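Local coordinates for rhizobiales Sp. Pch2 (Marine metagenome, PDB 6PB3), which probably uses ATP hydrolysis, as a hexameric TRIP13-like AAA+ ATPase, to remodel HORMA domain proteins that control cGAS-like enzymes in bacteriophage immunity, at residues D210-V213 with R214-A217; I279-D282 with A283-D286. All blocks are in the same frame, centred on the assembly; numbering follows the deposited sequence.

Contact 1 comes earlier in the chain and belongs to the nucleotide-binding core: residues 210-217 form the short helix 211-214 and the turn that leads into strand 219-223, an outer strand of the sheet within this chain. Contact 2 follows in the helical domain that comes after that core, where helix 268-283 ends and the chain turns toward helix 291-300. Their centres lie 46 Å apart, on opposite sides of the centre of the chain, and their nearest atoms are about 35 Å from each other. Each contact faces a different neighbouring subunit of the six-chain assembly, so one chain reaches both neighbours. Through Q273, helix 268-283 of the second subunit bonds to R214 O and A217 O.

Contact 1 (D210-V213 with R214-A217); sequences DPAV and RRRA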
ATOM      1  N   ASP A 210       7.289  -9.675  17.398  1.00 70.04           N
ATOM      2  CA  ASP A 210       6.324 -10.755  17.500  1.00 69.34           C
ATOM      3  C   ASP A 210       5.402 -10.523  18.701  1.00 69.47           C
ATOM      4  O   ASP A 210       5.856 -10.073  19.755  1.00 62.08           O
ATOM      5  CB  ASP A 210       7.032 -12.102  17.633  1.00 72.54           C
ATOM      6  CG  ASP A 210       6.060 -13.271  17.544  1.00 81.90           C
ATOM      7  OD1 ASP A 210       5.303 -13.512  18.513  1.00 69.40           O
ATOM      8  OD2 ASP A 210       6.026 -13.924  16.482  1.00 79.31           O
ATOM      9  N   PRO A 211       4.102 -10.785  18.558  1.00 70.21           N
ATOM     10  CA  PRO A 211       3.165 -10.522  19.667  1.00 66.63           C
ATOM     11  C   PRO A 211       3.500 -11.288  20.932  1.00 56.72           C
ATOM     12  O   PRO A 211       3.311 -10.774  22.042  1.00 60.94           O
ATOM     13  CB  PRO A 211       1.813 -10.976  19.093  1.00 77.93           C
ATOM     14  CG  PRO A 211       2.010 -10.959  17.605  1.00 77.04           C
ATOM     15  CD  PRO A 211       3.429 -11.274  17.345  1.00 69.33           C
ATOM     16  N   ALA A 212       3.980 -12.521  20.788  1.00 60.26           N
ATOM     17  CA  ALA A 212       4.350 -13.320  21.950  1.00 65.10           C
ATOM     18  C   ALA A 212       5.574 -12.761  22.664  1.00 66.27           C
ATOM     19  O   ALA A 212       5.779 -13.037  23.857  1.00 63.92           O
ATOM     20  CB  ALA A 212       4.578 -14.769  21.516  1.00 58.76           C
ATOM     21  N   VAL A 213       6.372 -11.947  21.971  1.00 61.09           N
ATOM     22  CA  VAL A 213       7.416 -11.199  22.651  1.00 58.72           C
ATOM     23  C   VAL A 213       6.829  -9.966  23.315  1.00 60.78           C
ATOM     24  O   VAL A 213       7.107  -9.688  24.483  1.00 52.13           O
ATOM     25  CB  VAL A 213       8.544 -10.832  21.670  1.00 61.72           C
ATOM     26  CG1 VAL A 213       9.442  -9.746  22.264  1.00 51.46           C
ATOM     27  CG2 VAL A 213       9.349 -12.071  21.315  1.00 52.88           C
ATOM     28  N   ARG A 214       5.987  -9.229  22.590  1.00 63.75           N
ATOM     29  CA  ARG A 214       5.466  -7.965  23.099  1.00 55.68           C
ATOM     30  C   ARG A 214       4.696  -8.161  24.395  1.00 51.41           C
ATOM     31  O   ARG A 214       4.868  -7.397  25.352  1.00 51.29           O
ATOM     32  CB  ARG A 214       4.568  -7.322  22.044  1.00 55.19           C
ATOM     33  CG  ARG A 214       4.727  -5.837  21.947  1.00 68.74           C
ATOM     34  CD  ARG A 214       3.735  -5.238  20.997  1.00 65.66           C
ATOM     35  NE  ARG A 214       3.703  -5.931  19.715  1.00 59.38           N
ATOM     36  CZ  ARG A 214       2.874  -5.592  18.738  1.00 78.71           C
ATOM     37  NH1 ARG A 214       2.047  -4.575  18.931  1.00 82.31           N
ATOM     38  NH2 ARG A 214       2.865  -6.256  17.582  1.00 77.79           N
ATOM     39  N   ARG A 215       3.852  -9.192  24.448  1.00 52.39           N
ATOM     40  CA  ARG A 215       2.972  -9.378  25.594  1.00 62.44           C
ATOM     41  C   ARG A 215       3.725  -9.777  26.852  1.00 55.26           C
ATOM     42  O   ARG A 215       3.169  -9.651  27.945  1.00 52.68           O
ATOM     43  CB  ARG A 215       1.898 -10.421  25.265  1.00 58.04           C
ATOM     44  CG  ARG A 215       2.369 -11.870  25.277  1.00 49.20           C
ATOM     45  CD  ARG A 215       1.179 -12.820  24.960  1.00 64.01           C
ATOM     46  NE  ARG A 215       1.536 -14.227  25.138  1.00 68.36           N
ATOM     47  CZ  ARG A 215       1.620 -15.112  24.147  1.00 85.06           C
ATOM     48  NH1 ARG A 215       1.350 -14.746  22.891  1.00 71.82           N
ATOM     49  NH2 ARG A 215       1.952 -16.372  24.414  1.00 78.52           N
ATOM     50  N   ARG A 216       4.975 -10.215  26.729  1.00 49.67           N
ATOM     51  CA  ARG A 216       5.802 -10.560  27.878  1.00 44.83           C
ATOM     52  C   ARG A 216       6.604  -9.392  28.446  1.00 54.33           C
ATOM     53  O   ARG A 216       7.150  -9.523  29.545  1.00 51.53           O
ATOM     54  CB  ARG A 216       6.756 -11.690  27.508  1.00 57.00           C
ATOM     55  CG  ARG A 216       6.055 -13.034  27.395  1.00 61.38           C
ATOM     56  CD  ARG A 216       6.978 -14.101  26.844  1.00 59.28           C
ATOM     57  NE  ARG A 216       6.427 -15.450  27.024  1.00 63.90           N
ATOM     58  CZ  ARG A 216       5.532 -16.013  26.215  1.00 54.38           C
ATOM     59  NH1 ARG A 216       5.049 -15.339  25.176  1.00 67.25           N
ATOM     60  NH2 ARG A 216       5.115 -17.258  26.447  1.00 59.91           N
ATOM     61  N   ALA A 217       6.676  -8.258  27.754  1.00 51.09           N
ATOM     62  CA  ALA A 217       7.415  -7.121  28.289  1.00 48.47           C
ATOM     63  C   ALA A 217       6.841  -6.709  29.642  1.00 57.40           C
ATOM     64  O   ALA A 217       5.629  -6.502  29.788  1.00 51.08           O
ATOM     65  CB  ALA A 217       7.367  -5.937  27.308  1.00 42.18           C
TER
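The carbonyl of D210 opens the short helix 211-214 by taking the amide of R214, with D210 O to R214 N at 3.0 Å and a nearly straight 159° at the hydrogen; V213 N shares the same oxygen. The D210 carboxylate serves as the N-cap, its OD1 accepting A212 N at 2.8 Å through the anti lone pair. One residue on, P211 O receives R215 N at 2.9 Å, the next bond of the same helical turn. A212 then meets two arginines. The guanidinium of R215 lies with one face over A212 CA, and R215 NH1 comes 3.5 Å from A212 CB. R216 instead works edge-on: with CG opposite the carbonyl carbon (chi1 -74°) and the chain straight from CG to NE, it runs back alongside the helix, and R216 NH1 donates to A212 O at 2.8 Å, the oxygen close to the guanidinium plane. The same NH1 of R216 sits 3.1 Å above the plane of the R215 guanidinium, offset toward its rim. V213 O ends the series, taking R216 N at 3.1 Å from above the carbonyl plane, while a type I turn from R214 to A217 carries the chain out.

R215 packs on T88 of the second subunit and lies about 4 Å from a bound sulfate, consistent with an arginine finger as in other AAA+ ATPases. R216 NE forms a salt bridge to D188 of helix 179-192. I184 and F183 of that helix touch A212 and V213, while L76 and V78 of strand 76-81 meet V213 and A217.

Contact 2 (I279-D282 with A283-D286); sequences IVLD and AYPD
Y284 swings its ring out opposite its own amide nitrogen (chi1 164°), leaving its CD2 near L281 CD2, oblique to the ring at 4.4 Å, in a light apolar touch. The CB of Y284 rests 3.6 Å from V280 O, so the base of the side chain sits close to the helix while the phenol leads away from it, its OH making a weak hydrogen bond to E102 of the third subunit. D282 has a similar first torsion (176°), which lays CG beside its own carbonyl carbon and turns the carboxylate toward helix 291-300, where OD1 forms a salt bridge with R293.

The setting is the C-terminal end of helix 268-283, within the helical domain that follows the nucleotide-binding core, consistent with the helical lid of AAA+ ATPases. Here V280 O takes two amides. Y284 N lies 3.0 Å from V280 O, almost along the C=O axis and nearly straight at 174°, while A283 N makes a weak, bent second bond to the same oxygen. Beyond this point Y284 takes a polyproline-II-like backbone, and a cis peptide leads into P285, whose CB sits over the centre of the Y284 ring, 3.5 Å above its plane, the familiar stacking of an aromatic residue on a following cis-proline.

The turn brings two acceptors together, L281 O and Y284 O, only 3.0 Å apart; K41 NZ of the third subunit donates to both, and its positive charge probably offsets their mutual repulsion and the negative end of the helix dipole. The same subunit also packs L66 on V280, W55 on A283 and G51 on Y284.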
ATOM      1  N   ILE A 279      24.109  24.392  14.355  1.00 53.85           N
ATOM      2  CA  ILE A 279      24.262  25.607  15.140  1.00 70.34           C
ATOM      3  C   ILE A 279      25.726  25.820  15.498  1.00 58.06           C
ATOM      4  O   ILE A 279      26.267  26.920  15.340  1.00 61.94           O
ATOM      5  CB  ILE A 279      23.372  25.547  16.389  1.00 72.64           C
ATOM      6  CG1 ILE A 279      21.914  25.710  15.973  1.00 68.29           C
ATOM      7  CG2 ILE A 279      23.787  26.630  17.372  1.00 77.62           C
ATOM      8  CD1 ILE A 279      20.953  25.540  17.108  1.00 69.23           C
ATOM      9  N   VAL A 280      26.394  24.759  15.953  1.00 59.28           N
ATOM     10  CA  VAL A 280      27.800  24.869  16.339  1.00 63.22           C
ATOM     11  C   VAL A 280      28.672  25.183  15.126  1.00 62.91           C
ATOM     12  O   VAL A 280      29.483  26.119  15.143  1.00 61.08           O
ATOM     13  CB  VAL A 280      28.260  23.576  17.030  1.00 60.31           C
ATOM     14  CG1 VAL A 280      29.751  23.654  17.335  1.00 65.09           C
ATOM     15  CG2 VAL A 280      27.444  23.334  18.284  1.00 62.73           C
ATOM     16  N   LEU A 281      28.527  24.398  14.055  1.00 58.91           N
ATOM     17  CA  LEU A 281      29.383  24.590  12.890  1.00 59.12           C
ATOM     18  C   LEU A 281      29.173  25.957  12.261  1.00 55.74           C
ATOM     19  O   LEU A 281      30.090  26.504  11.635  1.00 66.94           O
ATOM     20  CB  LEU A 281      29.126  23.489  11.864  1.00 60.65           C
ATOM     21  CG  LEU A 281      29.463  22.080  12.347  1.00 68.63           C
ATOM     22  CD1 LEU A 281      29.249  21.088  11.224  1.00 84.98           C
ATOM     23  CD2 LEU A 281      30.886  22.032  12.848  1.00 65.53           C
ATOM     24  N   ASP A 282      27.977  26.530  12.414  1.00 58.74           N
ATOM     25  CA  ASP A 282      27.733  27.852  11.840  1.00 63.58           C
ATOM     26  C   ASP A 282      28.655  28.906  12.438  1.00 71.68           C
ATOM     27  O   ASP A 282      29.084  29.830  11.737  1.00 78.39           O
ATOM     28  CB  ASP A 282      26.279  28.262  12.042  1.00 61.29           C
ATOM     29  CG  ASP A 282      26.010  29.658  11.558  1.00 70.68           C
ATOM     30  OD1 ASP A 282      25.929  29.838  10.326  1.00 90.02           O
ATOM     31  OD2 ASP A 282      25.895  30.575  12.400  1.00 75.96           O
ATOM     32  N   ALA A 283      28.972  28.785  13.724  1.00 72.03           N
ATOM     33  CA  ALA A 283      29.881  29.713  14.382  1.00 66.50           C
ATOM     34  C   ALA A 283      31.336  29.301  14.226  1.00 66.18           C
ATOM     35  O   ALA A 283      32.191  30.156  13.993  1.00 73.38           O
ATOM     36  CB  ALA A 283      29.531  29.805  15.864  1.00 75.21           C
ATOM     37  N   TYR A 284      31.617  28.005  14.344  1.00 80.13           N
ATOM     38  CA  TYR A 284      32.969  27.491  14.188  1.00 68.39           C
ATOM     39  C   TYR A 284      33.524  27.890  12.823  1.00 82.21           C
ATOM     40  O   TYR A 284      32.789  27.873  11.826  1.00 87.53           O
ATOM     41  CB  TYR A 284      32.953  25.963  14.351  1.00 62.80           C
ATOM     42  CG  TYR A 284      34.186  25.215  13.868  1.00 89.20           C
ATOM     43  CD1 TYR A 284      35.217  24.893  14.744  1.00 89.94           C
ATOM     44  CD2 TYR A 284      34.300  24.792  12.545  1.00 99.79           C
ATOM     45  CE1 TYR A 284      36.336  24.193  14.310  1.00 91.90           C
ATOM     46  CE2 TYR A 284      35.418  24.096  12.105  1.00 95.85           C
ATOM     47  CZ  TYR A 284      36.429  23.798  12.991  1.00 92.71           C
ATOM     48  OH  TYR A 284      37.542  23.113  12.559  1.00 95.56           O
ATOM     49  N   PRO A 285      34.817  28.258  12.736  1.00 89.37           N
ATOM     50  CA  PRO A 285      35.738  28.344  13.876  1.00 93.53           C
ATOM     51  C   PRO A 285      36.092  29.759  14.322  1.00 82.25           C
ATOM     52  O   PRO A 285      36.910  29.901  15.239  1.00 91.19           O
ATOM     53  CB  PRO A 285      36.992  27.662  13.338  1.00 92.88           C
ATOM     54  CG  PRO A 285      37.012  28.095  11.898  1.00 94.70           C
ATOM     55  CD  PRO A 285      35.555  28.266  11.461  1.00 95.12           C
ATOM     56  N   ASP A 286      35.516  30.781  13.688  1.00 74.05           N
ATOM     57  CA  ASP A 286      35.982  32.151  13.863  1.00 74.92           C
ATOM     58  C   ASP A 286      34.951  33.063  14.517  1.00 82.51           C
ATOM     59  O   ASP A 286      35.197  34.264  14.640  1.00 84.84           O
ATOM     60  CB  ASP A 286      36.410  32.727  12.510  1.00 87.34           C
TER